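PDB 1WU2: molybdopterin biosynthesis moeA protein, which probably takes part in the last steps of molybdenum cofactor biosynthesis, where MoeA proteins help insert molybdenum into molybdopterin. Local coordinates for residues Asp26-Pro31 and Val177-Lys182; Ile44-Asp49 and Glu146-Gly151; Arg64-Phe69 and Val135-Asn140; Gly191-Glu196 and Gly206-Thr211; Gly341-Ile346 and Tyr375-Glu380. All coordinates share one frame; numbering follows the deposited sequence.

Contact 1 (Asp26-Pro31 and Val177-Lys182); sequences DTEKVP and VPVKVK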
# COMPACT_ATOMS: atom_id res chain seq x y z
N ASP A 26 9.84 5.45 22.22
CA ASP A 26 8.66 6.26 22.54
C ASP A 26 7.39 5.75 21.84
O ASP A 26 7.43 5.40 20.66
CB ASP A 26 8.89 7.72 22.14
CG ASP A 26 9.94 8.41 23.01
OD1 ASP A 26 10.71 7.71 23.70
OD2 ASP A 26 10.05 9.65 23.06
N THR A 27 6.29 5.72 22.59
CA THR A 27 4.97 5.39 22.04
C THR A 27 3.95 6.47 22.40
O THR A 27 4.22 7.35 23.22
CB THR A 27 4.48 4.03 22.57
OG1 THR A 27 4.05 4.16 23.93
CG2 THR A 27 5.61 3.01 22.64
N GLU A 28 2.78 6.39 21.77
CA GLU A 28 1.66 7.28 22.06
C GLU A 28 0.32 6.62 21.72
O GLU A 28 0.25 5.76 20.85
CB GLU A 28 1.80 8.61 21.31
CG GLU A 28 1.54 8.52 19.81
CD GLU A 28 1.87 9.82 19.09
OE1 GLU A 28 2.41 9.75 17.96
OE2 GLU A 28 1.60 10.90 19.64
N LYS A 29 -0.73 7.04 22.41
CA LYS A 29 -2.07 6.49 22.19
C LYS A 29 -2.80 7.36 21.18
O LYS A 29 -3.01 8.56 21.42
CB LYS A 29 -2.84 6.42 23.51
CG LYS A 29 -2.81 5.04 24.20
CD LYS A 29 -1.92 5.03 25.45
CE LYS A 29 -2.45 4.09 26.53
NZ LYS A 29 -3.33 4.80 27.51
N VAL A 30 -3.18 6.77 20.05
CA VAL A 30 -3.94 7.48 19.01
C VAL A 30 -5.33 6.87 18.90
O VAL A 30 -5.50 5.67 19.09
CB VAL A 30 -3.22 7.44 17.64
CG1 VAL A 30 -1.84 8.07 17.75
CG2 VAL A 30 -3.13 6.01 17.08
N PRO A 31 -6.34 7.69 18.58
CA PRO A 31 -7.71 7.20 18.45
C PRO A 31 -7.89 6.29 17.24
O PRO A 31 -7.13 6.40 16.29
CB PRO A 31 -8.54 8.49 18.30
CG PRO A 31 -7.59 9.48 17.75
CD PRO A 31 -6.24 9.14 18.30
N VAL A 177 -5.33 3.23 20.78
CA VAL A 177 -4.37 2.13 20.67
C VAL A 177 -2.91 2.64 20.71
O VAL A 177 -2.57 3.61 20.04
CB VAL A 177 -4.62 1.30 19.39
CG1 VAL A 177 -4.27 2.08 18.11
CG2 VAL A 177 -3.87 -0.02 19.43
N PRO A 178 -2.05 1.98 21.50
CA PRO A 178 -0.64 2.37 21.55
C PRO A 178 0.12 2.04 20.27
O PRO A 178 0.14 0.89 19.84
CB PRO A 178 -0.09 1.55 22.73
CG PRO A 178 -1.03 0.40 22.88
CD PRO A 178 -2.36 0.86 22.41
N VAL A 179 0.73 3.06 19.67
CA VAL A 179 1.55 2.92 18.47
C VAL A 179 2.88 3.65 18.64
O VAL A 179 3.01 4.53 19.50
CB VAL A 179 0.83 3.46 17.21
CG1 VAL A 179 -0.40 2.62 16.90
CG2 VAL A 179 0.45 4.94 17.37
N LYS A 180 3.87 3.30 17.83
CA LYS A 180 5.16 3.97 17.87
C LYS A 180 5.02 5.42 17.40
O LYS A 180 4.23 5.72 16.50
CB LYS A 180 6.18 3.25 16.97
CG LYS A 180 6.51 1.83 17.40
CD LYS A 180 7.51 1.79 18.53
CE LYS A 180 8.17 0.43 18.64
NZ LYS A 180 9.13 0.36 19.77
N VAL A 181 5.78 6.31 18.03
CA VAL A 181 5.92 7.68 17.57
C VAL A 181 6.65 7.65 16.24
O VAL A 181 7.61 6.90 16.07
CB VAL A 181 6.71 8.55 18.59
CG1 VAL A 181 7.13 9.88 17.99
CG2 VAL A 181 5.88 8.77 19.85
N LYS A 182 6.17 8.44 15.29
CA LYS A 182 6.77 8.53 13.96
C LYS A 182 8.16 9.12 14.08
O LYS A 182 8.32 10.20 14.65
CB LYS A 182 5.93 9.42 13.05
CG LYS A 182 4.52 8.93 12.80
CD LYS A 182 3.88 9.70 11.66
CE LYS A 182 2.45 9.25 11.42
NZ LYS A 182 1.89 9.91 10.21
O HOH W 1 4.04 10.66 16.07

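Contact 2 (Ile44-Asp49 and Glu146-Gly151); sequences IVTEFD and EDVKKG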
# COMPACT_ATOMS: atom_id res chain seq x y z
N ILE A 44 -1.30 -6.80 21.30
CA ILE A 44 -2.62 -6.48 21.82
C ILE A 44 -3.24 -7.79 22.29
O ILE A 44 -3.45 -8.70 21.49
CB ILE A 44 -3.49 -5.82 20.72
CG1 ILE A 44 -2.84 -4.54 20.19
CG2 ILE A 44 -4.89 -5.52 21.25
CD1 ILE A 44 -2.65 -3.45 21.22
N VAL A 45 -3.51 -7.88 23.59
CA VAL A 45 -4.13 -9.06 24.18
C VAL A 45 -5.56 -8.73 24.57
O VAL A 45 -5.81 -7.75 25.27
CB VAL A 45 -3.36 -9.54 25.43
CG1 VAL A 45 -3.97 -10.81 25.99
CG2 VAL A 45 -1.89 -9.75 25.10
N THR A 46 -6.50 -9.55 24.12
CA THR A 46 -7.91 -9.40 24.48
C THR A 46 -8.17 -9.81 25.93
O THR A 46 -7.59 -10.78 26.42
CB THR A 46 -8.80 -10.21 23.50
OG1 THR A 46 -10.18 -10.07 23.86
CG2 THR A 46 -8.57 -11.72 23.60
N GLU A 47 -9.04 -9.07 26.61
CA GLU A 47 -9.50 -9.41 27.95
C GLU A 47 -10.92 -10.00 27.90
O GLU A 47 -11.52 -10.29 28.93
CB GLU A 47 -9.47 -8.18 28.87
CG GLU A 47 -8.07 -7.75 29.33
CD GLU A 47 -7.29 -8.86 30.03
OE1 GLU A 47 -7.73 -9.33 31.09
OE2 GLU A 47 -6.24 -9.26 29.50
N PHE A 48 -11.44 -10.18 26.69
CA PHE A 48 -12.77 -10.75 26.47
C PHE A 48 -12.73 -11.93 25.50
O PHE A 48 -11.96 -11.93 24.54
CB PHE A 48 -13.71 -9.67 25.90
CG PHE A 48 -13.74 -8.40 26.70
CD1 PHE A 48 -12.92 -7.33 26.36
CD2 PHE A 48 -14.61 -8.26 27.77
CE1 PHE A 48 -12.95 -6.15 27.09
CE2 PHE A 48 -14.65 -7.08 28.51
CZ PHE A 48 -13.82 -6.02 28.17
N ASP A 49 -13.56 -12.94 25.78
CA ASP A 49 -13.88 -14.00 24.82
C ASP A 49 -14.92 -13.47 23.83
O ASP A 49 -15.90 -12.85 24.24
CB ASP A 49 -14.48 -15.22 25.53
CG ASP A 49 -13.49 -15.94 26.42
OD1 ASP A 49 -12.55 -16.56 25.88
OD2 ASP A 49 -13.59 -15.98 27.66
N GLU A 146 -14.17 -18.58 19.86
CA GLU A 146 -13.82 -19.14 18.55
C GLU A 146 -13.27 -18.07 17.61
O GLU A 146 -12.44 -18.36 16.75
CB GLU A 146 -15.01 -19.88 17.92
CG GLU A 146 -16.22 -19.01 17.58
CD GLU A 146 -17.18 -19.68 16.60
OE1 GLU A 146 -18.01 -18.96 16.00
OE2 GLU A 146 -17.10 -20.91 16.43
N ASP A 147 -13.74 -16.83 17.78
CA ASP A 147 -13.16 -15.68 17.11
C ASP A 147 -11.81 -15.32 17.75
O ASP A 147 -10.77 -15.49 17.13
CB ASP A 147 -14.12 -14.48 17.13
CG ASP A 147 -13.67 -13.35 16.24
OD1 ASP A 147 -12.65 -13.50 15.55
OD2 ASP A 147 -14.29 -12.26 16.16
N VAL A 148 -11.85 -14.80 18.98
CA VAL A 148 -10.66 -14.63 19.81
C VAL A 148 -10.96 -15.09 21.23
O VAL A 148 -12.05 -14.84 21.75
CB VAL A 148 -10.13 -13.16 19.82
CG1 VAL A 148 -9.74 -12.72 18.42
CG2 VAL A 148 -11.15 -12.19 20.43
N LYS A 149 -10.00 -15.76 21.86
CA LYS A 149 -10.18 -16.26 23.23
C LYS A 149 -9.51 -15.32 24.23
O LYS A 149 -8.58 -14.60 23.88
CB LYS A 149 -9.67 -17.71 23.34
CG LYS A 149 -8.53 -17.97 24.33
CD LYS A 149 -7.92 -19.36 24.13
CE LYS A 149 -8.96 -20.48 24.30
NZ LYS A 149 -9.53 -20.93 23.00
N LYS A 150 -9.98 -15.33 25.47
CA LYS A 150 -9.48 -14.42 26.50
C LYS A 150 -8.02 -14.71 26.80
O LYS A 150 -7.62 -15.86 26.96
CB LYS A 150 -10.31 -14.55 27.78
CG LYS A 150 -9.97 -13.51 28.84
CD LYS A 150 -11.08 -13.35 29.87
CE LYS A 150 -10.63 -12.50 31.06
NZ LYS A 150 -9.76 -11.35 30.67
N GLY A 151 -7.22 -13.64 26.87
CA GLY A 151 -5.79 -13.74 27.09
C GLY A 151 -5.00 -14.17 25.86
O GLY A 151 -3.88 -14.67 25.99

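Contact 3 (Arg64-Phe69 and Val135-Asn140); sequences RAEDTF and VAPGQN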
# COMPACT_ATOMS: atom_id res chain seq x y z
N ARG A 64 -27.52 -34.34 23.53
CA ARG A 64 -26.24 -34.97 23.78
C ARG A 64 -25.83 -35.65 22.48
O ARG A 64 -26.60 -36.44 21.93
CB ARG A 64 -26.34 -36.01 24.89
CG ARG A 64 -27.09 -35.55 26.13
CD ARG A 64 -26.23 -34.76 27.09
NE ARG A 64 -25.29 -35.63 27.80
CZ ARG A 64 -25.37 -35.97 29.09
NH1 ARG A 64 -26.36 -35.52 29.86
NH2 ARG A 64 -24.46 -36.77 29.62
N ALA A 65 -24.64 -35.33 21.98
CA ALA A 65 -24.09 -36.00 20.81
C ALA A 65 -23.98 -37.51 21.06
O ALA A 65 -24.24 -38.31 20.17
CB ALA A 65 -22.72 -35.42 20.47
N GLU A 66 -23.62 -37.87 22.29
CA GLU A 66 -23.43 -39.26 22.69
C GLU A 66 -24.68 -40.12 22.51
O GLU A 66 -24.59 -41.31 22.22
CB GLU A 66 -22.98 -39.33 24.16
CG GLU A 66 -21.55 -38.85 24.43
CD GLU A 66 -21.40 -37.34 24.38
OE1 GLU A 66 -22.21 -36.62 25.02
OE2 GLU A 66 -20.46 -36.86 23.71
N ASP A 67 -25.85 -39.51 22.67
CA ASP A 67 -27.13 -40.21 22.59
C ASP A 67 -27.54 -40.69 21.20
O ASP A 67 -28.50 -41.45 21.06
CB ASP A 67 -28.26 -39.31 23.13
CG ASP A 67 -28.19 -39.13 24.64
OD1 ASP A 67 -27.46 -39.89 25.31
OD2 ASP A 67 -28.85 -38.25 25.23
N THR A 68 -26.83 -40.24 20.17
CA THR A 68 -27.22 -40.50 18.78
C THR A 68 -26.15 -41.26 17.98
O THR A 68 -26.23 -41.32 16.76
CB THR A 68 -27.54 -39.17 18.08
OG1 THR A 68 -26.36 -38.36 17.99
CG2 THR A 68 -28.50 -38.32 18.91
N PHE A 69 -25.16 -41.83 18.67
CA PHE A 69 -24.07 -42.53 17.98
C PHE A 69 -24.54 -43.80 17.27
O PHE A 69 -23.94 -44.20 16.27
CB PHE A 69 -22.94 -42.86 18.97
CG PHE A 69 -22.08 -41.67 19.37
CD1 PHE A 69 -22.32 -40.39 18.86
CD2 PHE A 69 -21.03 -41.85 20.25
CE1 PHE A 69 -21.52 -39.32 19.24
CE2 PHE A 69 -20.23 -40.77 20.63
CZ PHE A 69 -20.48 -39.51 20.12
N VAL A 135 -24.93 -37.38 15.52
CA VAL A 135 -24.57 -35.99 15.71
C VAL A 135 -23.21 -35.92 16.40
O VAL A 135 -22.99 -36.59 17.41
CB VAL A 135 -25.64 -35.26 16.56
CG1 VAL A 135 -25.22 -33.82 16.87
CG2 VAL A 135 -26.99 -35.29 15.86
N ALA A 136 -22.31 -35.11 15.86
CA ALA A 136 -20.97 -34.94 16.42
C ALA A 136 -21.02 -34.05 17.66
O ALA A 136 -21.85 -33.15 17.74
CB ALA A 136 -20.04 -34.34 15.39
N PRO A 137 -20.15 -34.32 18.64
CA PRO A 137 -19.95 -33.38 19.75
C PRO A 137 -19.45 -32.03 19.25
O PRO A 137 -18.46 -31.97 18.53
CB PRO A 137 -18.89 -34.07 20.62
CG PRO A 137 -18.95 -35.51 20.24
CD PRO A 137 -19.32 -35.53 18.79
N GLY A 138 -20.15 -30.96 19.62
CA GLY A 138 -19.80 -29.61 19.22
C GLY A 138 -20.44 -29.20 17.91
O GLY A 138 -20.09 -28.16 17.35
N GLN A 139 -21.39 -29.99 17.42
CA GLN A 139 -22.07 -29.71 16.17
C GLN A 139 -22.97 -28.49 16.33
O GLN A 139 -23.75 -28.41 17.28
CB GLN A 139 -22.90 -30.91 15.71
CG GLN A 139 -23.67 -30.70 14.40
CD GLN A 139 -24.02 -31.99 13.68
OE1 GLN A 139 -23.25 -32.95 13.71
NE2 GLN A 139 -25.18 -32.02 13.04
N ASN A 140 -22.85 -27.54 15.41
CA ASN A 140 -23.63 -26.30 15.43
C ASN A 140 -23.49 -25.53 16.74
O ASN A 140 -24.47 -24.97 17.24
CB ASN A 140 -25.10 -26.58 15.12
CG ASN A 140 -25.31 -27.11 13.72
OD1 ASN A 140 -24.61 -26.72 12.79
ND2 ASN A 140 -26.28 -28.01 13.56

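Contact 4 (Gly191-Glu196 and Gly206-Thr211); sequences GSELIE and GKIVET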
# COMPACT_ATOMS: atom_id res chain seq x y z
N GLY A 191 22.50 22.93 -3.04
CA GLY A 191 22.78 23.30 -4.42
C GLY A 191 22.36 24.72 -4.75
O GLY A 191 21.19 25.07 -4.62
N SER A 192 23.33 25.53 -5.19
CA SER A 192 23.08 26.92 -5.60
C SER A 192 22.35 26.96 -6.94
O SER A 192 21.66 27.92 -7.26
CB SER A 192 24.40 27.70 -5.72
OG SER A 192 25.31 27.34 -4.71
N GLU A 193 22.57 25.91 -7.73
CA GLU A 193 21.81 25.61 -8.94
C GLU A 193 20.29 25.55 -8.73
O GLU A 193 19.53 25.93 -9.61
CB GLU A 193 22.27 24.27 -9.52
CG GLU A 193 22.70 23.24 -8.47
CD GLU A 193 22.50 21.80 -8.90
OE1 GLU A 193 22.20 21.55 -10.09
OE2 GLU A 193 22.64 20.91 -8.03
N LEU A 194 19.86 25.05 -7.57
CA LEU A 194 18.44 24.74 -7.34
C LEU A 194 17.55 25.97 -7.15
O LEU A 194 17.96 26.98 -6.59
CB LEU A 194 18.30 23.79 -6.15
CG LEU A 194 18.94 22.41 -6.41
CD1 LEU A 194 19.27 21.72 -5.11
CD2 LEU A 194 18.03 21.54 -7.27
N ILE A 195 16.31 25.85 -7.63
CA ILE A 195 15.33 26.94 -7.63
C ILE A 195 13.93 26.35 -7.39
O ILE A 195 13.65 25.22 -7.78
CB ILE A 195 15.40 27.73 -8.97
CG1 ILE A 195 14.93 29.18 -8.80
CG2 ILE A 195 14.62 27.03 -10.09
CD1 ILE A 195 15.99 30.20 -9.15
N GLU A 196 13.05 27.11 -6.74
CA GLU A 196 11.74 26.57 -6.32
C GLU A 196 10.72 26.46 -7.46
O GLU A 196 9.90 25.55 -7.46
CB GLU A 196 11.16 27.40 -5.16
CG GLU A 196 10.61 28.76 -5.55
CD GLU A 196 10.60 29.74 -4.39
OE1 GLU A 196 11.28 30.79 -4.48
OE2 GLU A 196 9.90 29.46 -3.38
N GLY A 206 20.79 29.13 -15.82
CA GLY A 206 21.27 27.77 -15.62
C GLY A 206 20.82 27.13 -14.32
O GLY A 206 21.61 26.47 -13.65
N LYS A 207 19.55 27.32 -13.97
CA LYS A 207 18.97 26.77 -12.75
C LYS A 207 17.98 25.66 -13.10
O LYS A 207 17.32 25.71 -14.14
CB LYS A 207 18.23 27.86 -11.96
CG LYS A 207 19.04 29.11 -11.66
CD LYS A 207 20.08 28.87 -10.57
CE LYS A 207 20.85 30.14 -10.19
NZ LYS A 207 20.53 31.32 -11.05
N ILE A 208 17.89 24.66 -12.22
CA ILE A 208 16.93 23.58 -12.37
C ILE A 208 15.97 23.54 -11.18
O ILE A 208 16.35 23.87 -10.06
CB ILE A 208 17.66 22.22 -12.56
CG1 ILE A 208 18.25 21.72 -11.23
CG2 ILE A 208 18.74 22.35 -13.63
CD1 ILE A 208 19.20 20.54 -11.36
N VAL A 209 14.73 23.14 -11.44
CA VAL A 209 13.69 23.14 -10.42
C VAL A 209 13.94 22.05 -9.38
O VAL A 209 14.30 20.92 -9.73
CB VAL A 209 12.28 22.97 -11.04
CG1 VAL A 209 11.22 22.74 -9.96
CG2 VAL A 209 11.93 24.18 -11.88
N GLU A 210 13.74 22.40 -8.12
CA GLU A 210 13.97 21.49 -7.01
C GLU A 210 12.79 20.54 -6.91
O GLU A 210 11.63 20.96 -6.99
CB GLU A 210 14.14 22.28 -5.71
CG GLU A 210 14.91 21.55 -4.63
CD GLU A 210 14.12 20.42 -4.00
OE1 GLU A 210 12.92 20.62 -3.73
OE2 GLU A 210 14.70 19.34 -3.77
N THR A 211 13.10 19.26 -6.72
CA THR A 211 12.10 18.20 -6.83
C THR A 211 12.22 17.13 -5.72
O THR A 211 11.22 16.54 -5.32
CB THR A 211 12.21 17.58 -8.25
OG1 THR A 211 11.32 18.27 -9.14
CG2 THR A 211 11.73 16.15 -8.30

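Contact 5 (Gly341-Ile346 and Tyr375-Glu380); sequences GRYEFI and YLEIPE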
# COMPACT_ATOMS: atom_id res chain seq x y z
N GLY A 341 30.10 -6.50 -10.10
CA GLY A 341 30.56 -5.53 -9.11
C GLY A 341 29.57 -4.42 -8.80
O GLY A 341 29.84 -3.61 -7.92
N ARG A 342 28.43 -4.39 -9.49
CA ARG A 342 27.41 -3.36 -9.27
C ARG A 342 26.04 -3.97 -8.96
O ARG A 342 25.57 -4.85 -9.68
CB ARG A 342 27.30 -2.41 -10.47
CG ARG A 342 28.62 -1.74 -10.87
CD ARG A 342 29.22 -0.85 -9.80
NE ARG A 342 28.34 0.28 -9.48
CZ ARG A 342 28.26 1.41 -10.19
NH1 ARG A 342 29.01 1.60 -11.27
NH2 ARG A 342 27.43 2.35 -9.79
N TYR A 343 25.42 -3.47 -7.90
CA TYR A 343 24.11 -3.92 -7.45
C TYR A 343 23.04 -3.09 -8.16
O TYR A 343 22.86 -1.92 -7.85
CB TYR A 343 24.00 -3.76 -5.93
CG TYR A 343 22.87 -4.51 -5.29
CD1 TYR A 343 21.61 -3.93 -5.14
CD2 TYR A 343 23.06 -5.80 -4.80
CE1 TYR A 343 20.57 -4.62 -4.55
CE2 TYR A 343 22.02 -6.50 -4.20
CZ TYR A 343 20.78 -5.91 -4.08
OH TYR A 343 19.75 -6.59 -3.48
N GLU A 344 22.34 -3.71 -9.10
CA GLU A 344 21.42 -3.00 -9.99
C GLU A 344 20.06 -2.77 -9.35
O GLU A 344 19.39 -3.72 -8.93
CB GLU A 344 21.20 -3.77 -11.31
CG GLU A 344 22.41 -4.49 -11.89
CD GLU A 344 23.51 -3.56 -12.35
OE1 GLU A 344 23.26 -2.34 -12.47
OE2 GLU A 344 24.64 -4.05 -12.58
N PHE A 345 19.64 -1.51 -9.29
CA PHE A 345 18.26 -1.15 -8.98
C PHE A 345 17.57 -0.92 -10.32
O PHE A 345 17.84 0.07 -11.00
CB PHE A 345 18.24 0.11 -8.11
CG PHE A 345 16.87 0.51 -7.63
CD1 PHE A 345 16.10 1.42 -8.35
CD2 PHE A 345 16.35 -0.01 -6.44
CE1 PHE A 345 14.84 1.80 -7.90
CE2 PHE A 345 15.10 0.37 -5.99
CZ PHE A 345 14.33 1.28 -6.73
N ILE A 346 16.69 -1.84 -10.69
CA ILE A 346 16.05 -1.83 -12.00
C ILE A 346 14.57 -1.54 -11.85
O ILE A 346 13.87 -2.25 -11.14
CB ILE A 346 16.24 -3.20 -12.70
CG1 ILE A 346 17.73 -3.54 -12.86
CG2 ILE A 346 15.52 -3.23 -14.05
CD1 ILE A 346 18.52 -2.50 -13.65
N TYR A 375 10.46 -2.61 -8.40
CA TYR A 375 11.87 -2.73 -8.72
C TYR A 375 12.40 -4.14 -8.54
O TYR A 375 11.88 -4.93 -7.77
CB TYR A 375 12.70 -1.71 -7.94
CG TYR A 375 12.70 -1.85 -6.43
CD1 TYR A 375 13.70 -2.57 -5.78
CD2 TYR A 375 11.73 -1.23 -5.65
CE1 TYR A 375 13.73 -2.67 -4.39
CE2 TYR A 375 11.74 -1.33 -4.27
CZ TYR A 375 12.75 -2.05 -3.64
OH TYR A 375 12.76 -2.16 -2.27
N LEU A 376 13.46 -4.42 -9.29
CA LEU A 376 14.17 -5.68 -9.25
C LEU A 376 15.59 -5.39 -8.80
O LEU A 376 16.19 -4.41 -9.23
CB LEU A 376 14.16 -6.31 -10.64
CG LEU A 376 15.18 -7.42 -10.92
CD1 LEU A 376 14.85 -8.65 -10.09
CD2 LEU A 376 15.19 -7.76 -12.39
N GLU A 377 16.13 -6.25 -7.95
CA GLU A 377 17.51 -6.11 -7.49
C GLU A 377 18.35 -7.24 -8.08
O GLU A 377 18.00 -8.41 -7.95
CB GLU A 377 17.57 -6.13 -5.97
CG GLU A 377 16.95 -4.90 -5.32
CD GLU A 377 16.59 -5.14 -3.87
OE1 GLU A 377 17.50 -5.09 -3.01
OE2 GLU A 377 15.40 -5.39 -3.59
N ILE A 378 19.45 -6.87 -8.73
CA ILE A 378 20.39 -7.83 -9.30
C ILE A 378 21.70 -7.72 -8.53
O ILE A 378 22.36 -6.69 -8.60
CB ILE A 378 20.61 -7.53 -10.80
CG1 ILE A 378 19.27 -7.46 -11.54
CG2 ILE A 378 21.53 -8.58 -11.43
CD1 ILE A 378 19.36 -6.97 -12.97
N PRO A 379 22.07 -8.76 -7.78
CA PRO A 379 23.34 -8.76 -7.04
C PRO A 379 24.58 -8.57 -7.91
O PRO A 379 24.53 -8.66 -9.14
CB PRO A 379 23.37 -10.14 -6.37
CG PRO A 379 21.96 -10.59 -6.34
CD PRO A 379 21.31 -10.00 -7.55
N GLU A 380 25.71 -8.33 -7.24
CA GLU A 380 26.98 -7.99 -7.88
C GLU A 380 27.56 -9.15 -8.68
O GLU A 380 28.20 -8.94 -9.71
CB GLU A 380 28.00 -7.57 -6.83
CG GLU A 380 27.65 -6.29 -6.10
CD GLU A 380 27.04 -6.51 -4.73
OE1 GLU A 380 26.43 -7.57 -4.48
OE2 GLU A 380 27.16 -5.60 -3.87

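Contact 1 (Asp26-Pro31 and Val177-Lys182)
T27 to V30 pair antiparallel with V177 to K180, the short strand axes 4.6 Å apart at closest and their directions 134° apart. The two strands make an antiparallel sheet of their own. E28 with V179 and V30 with V177 are the hydrogen-bonded pairs. The bond from E28 N to V179 O is 2.9 Å and runs almost in line with the carbonyl. Beyond the strand, V181 N gives a nearly straight bond to D26 O, 3.2 Å long, from above the carbonyl plane. The side chains of E28, V30, V177 and V179 share one face. Methyls do the packing there: V179 CG2, set between its own backbone N and carbonyl carbon, lies 3.7 Å from V30 CG2. E28 crosses V181 at about a right angle, with E28 OE1 4.1 Å from V181 CG2. A water gives a hydrogen to E28 OE1 at 2.7 Å and accepts one from K182 N. R38 forms a salt bridge with E28 OE1 as well. K180 NZ binds E23 and the carbonyl of I24, just after helix 10-20. The backbones of P178 and K180 also bond to A41 and V39, in the loop between strands 27-31 and 44-45.

Contact 2 (Ile44-Asp49 and Glu146-Gly151)
K150 and E47 form the ionic part of this contact. K150 NZ makes a 2.9 Å salt bridge with E47 OE1 and a 2.7 Å hydrogen bond to E47 O, so one ammonium group grips both the side chain and the backbone of E47. It meets E47 O from above the carbonyl plane. CG of K150 is anti to its backbone N (chi1 -172°), and CD and CE run past E47 O on the way to NZ. Two more hydrogen bonds use backbone N-H groups. K150 N reaches D49 OD1 at 2.9 Å, 59° out of the carboxylate plane, and G151 N reaches T46 O at 2.9 Å. Next to this, D147 and V148 both face I50 in a classic beta bulge. The segments join the end of strand 44-45 to the loop before strand 153-155, its antiparallel partner. D147 bonds through its carboxylate to the backbone N of L366 and S367 of the second subunit. Within 44-49, T46 OG1 donates to F48 O at 2.7 Å, in the carbonyl plane and on a lone pair. Apolar contact is slight: V45 CG1 rests 3.5 Å from G151 C. V148 also packs on M168 of helix 163-171.

Contact 3 (Arg64-Phe69 and Val135-Asn140)
T68, just after the short 3-10 segment 66-67, reaches V135, just before a type II beta turn, A136 to Q139. Both lie in loops beside the mixed sheet that holds strands 60-63 and 115-118. CB of T68 points toward 135-140 and comes 4.1 Å from V135 N. From CB, OG1 sits between the backbone N and the carbonyl carbon (chi1 65°). There it accepts a 3.0 Å hydrogen bond from V135 N, with an N-H...O angle of 162°. The same OG1 donates to A65 O at 3.0 Å. The hydroxyl thus links V135 N to A65 O. A65 O also accepts from T68 N, and both donors come from the same face of its plane. V135 CB lies 3.5 Å from T68 OG1. A65 CB fits against the start of the turn, 3.3 Å from P137 N, and also touches the proline ring. E66 OE2 is near P137 CG, but its hydrogen bond is to N114 ND2. The A65 backbone N is held by N114 as well, through OD1. The F69 ring has E66 CA over the centre of one face. At its edge, in plane, V135 O lies 3.6 Å from F69 CE1.

Contact 4 (Gly191-Glu196 and Gly206-Thr211)
L194 and I208 lie side by side on one face of a two-stranded parallel pair, strands 194-195 and 208-209. Their side chains cross obliquely, with L194 CD2 4.0 Å from I208 CG1. That CG1 branch lies between the backbone N and the carbonyl carbon (chi1 75°). L194 CD2 also meets E210 CG at 4.1 Å. The carboxylate of E193 approaches the end of I208, E193 OE1 3.4 Å from I208 CD1. I195 and K207 cross at about a right angle, with I195 CD1 4.1 Å from K207 CG. The K207 chain bends at chi2 and runs past the carbonyl oxygens of E193 and S192. Backbone bonds join the strands. I195 N donates to I208 O at 3.1 Å, E210 N to I195 O at 2.8 Å, and I208 N weakly to E193 O. Helix 200-204 connects the strands as a small beta-alpha-beta unit, and G206, with positive phi, closes that helix in a Schellman motif. E210 turns its carboxylate to S213 N. The strand pairing therefore rests on main-chain bonds rather than polar side chains, and K170 of the second subunit ties E196 O and E210 O to the other chain.

Contact 5 (Gly341-Ile346 and Tyr375-Glu380)
In the C-terminal MoeA region, strands 343-351 and 374-378 are antiparallel neighbours in a mixed sheet, and F345 and Y375 stack at one end. The rings form an offset stack, centroids 4.6 Å apart and planes at 28°. F345 CE2 sits over the face of the Y375 ring, toward its rim. In return Y375 CB lies over the F345 ring, 4.0 Å from its centroid, as a CH-pi contact. Y343 OH donates to E377 OE1 at 2.7 Å, from above the carboxylate plane. E377 OE1 also lies in plane at the edge of the Y343 ring, as does E380 OE1. I378 O stands over one face of that ring. On the opposite side of the sheet I346 CG1 packs on I378 CD1 at 3.8 Å, and E344 CG lies 3.7 Å from I378 CB. E344 with I378 and I346 with L376 are hydrogen-bonded pairs, two bonds each. G341 N adds a 3.1 Å bond to E380 O beyond the strands. Helix 300-319 covers F345, and its K312 bonds to Y375 OH. Y10 meets the Y343 ring. Strand 336-337 lies against I346, L376 and I378, in the curled mixed sheet of the MoeA C-terminal region.

How the contacts relate
Contacts 1 and 2 touch, V177 CG2 lying 4.1 Å from I44 CD1, and their strands 27-31 and 44-45 follow each other in the chain. Contact 3 lies far out, its centre about 42 Å from that of the chain, at the other end of the N-terminal region. Contact 4 lies on the surface, while contacts 1, 2, 3 and 5 are partly buried. Contacts 1 and 5 are antiparallel strand pairs, but contact 1 packs valines and contact 5 rings. Contact 4 is parallel. Contact 2 joins the end of a strand to a loop by a lysine salt bridge, and contact 3 joins two loops by a threonine hydroxyl. Contacts 2 and 4 meet the second subunit.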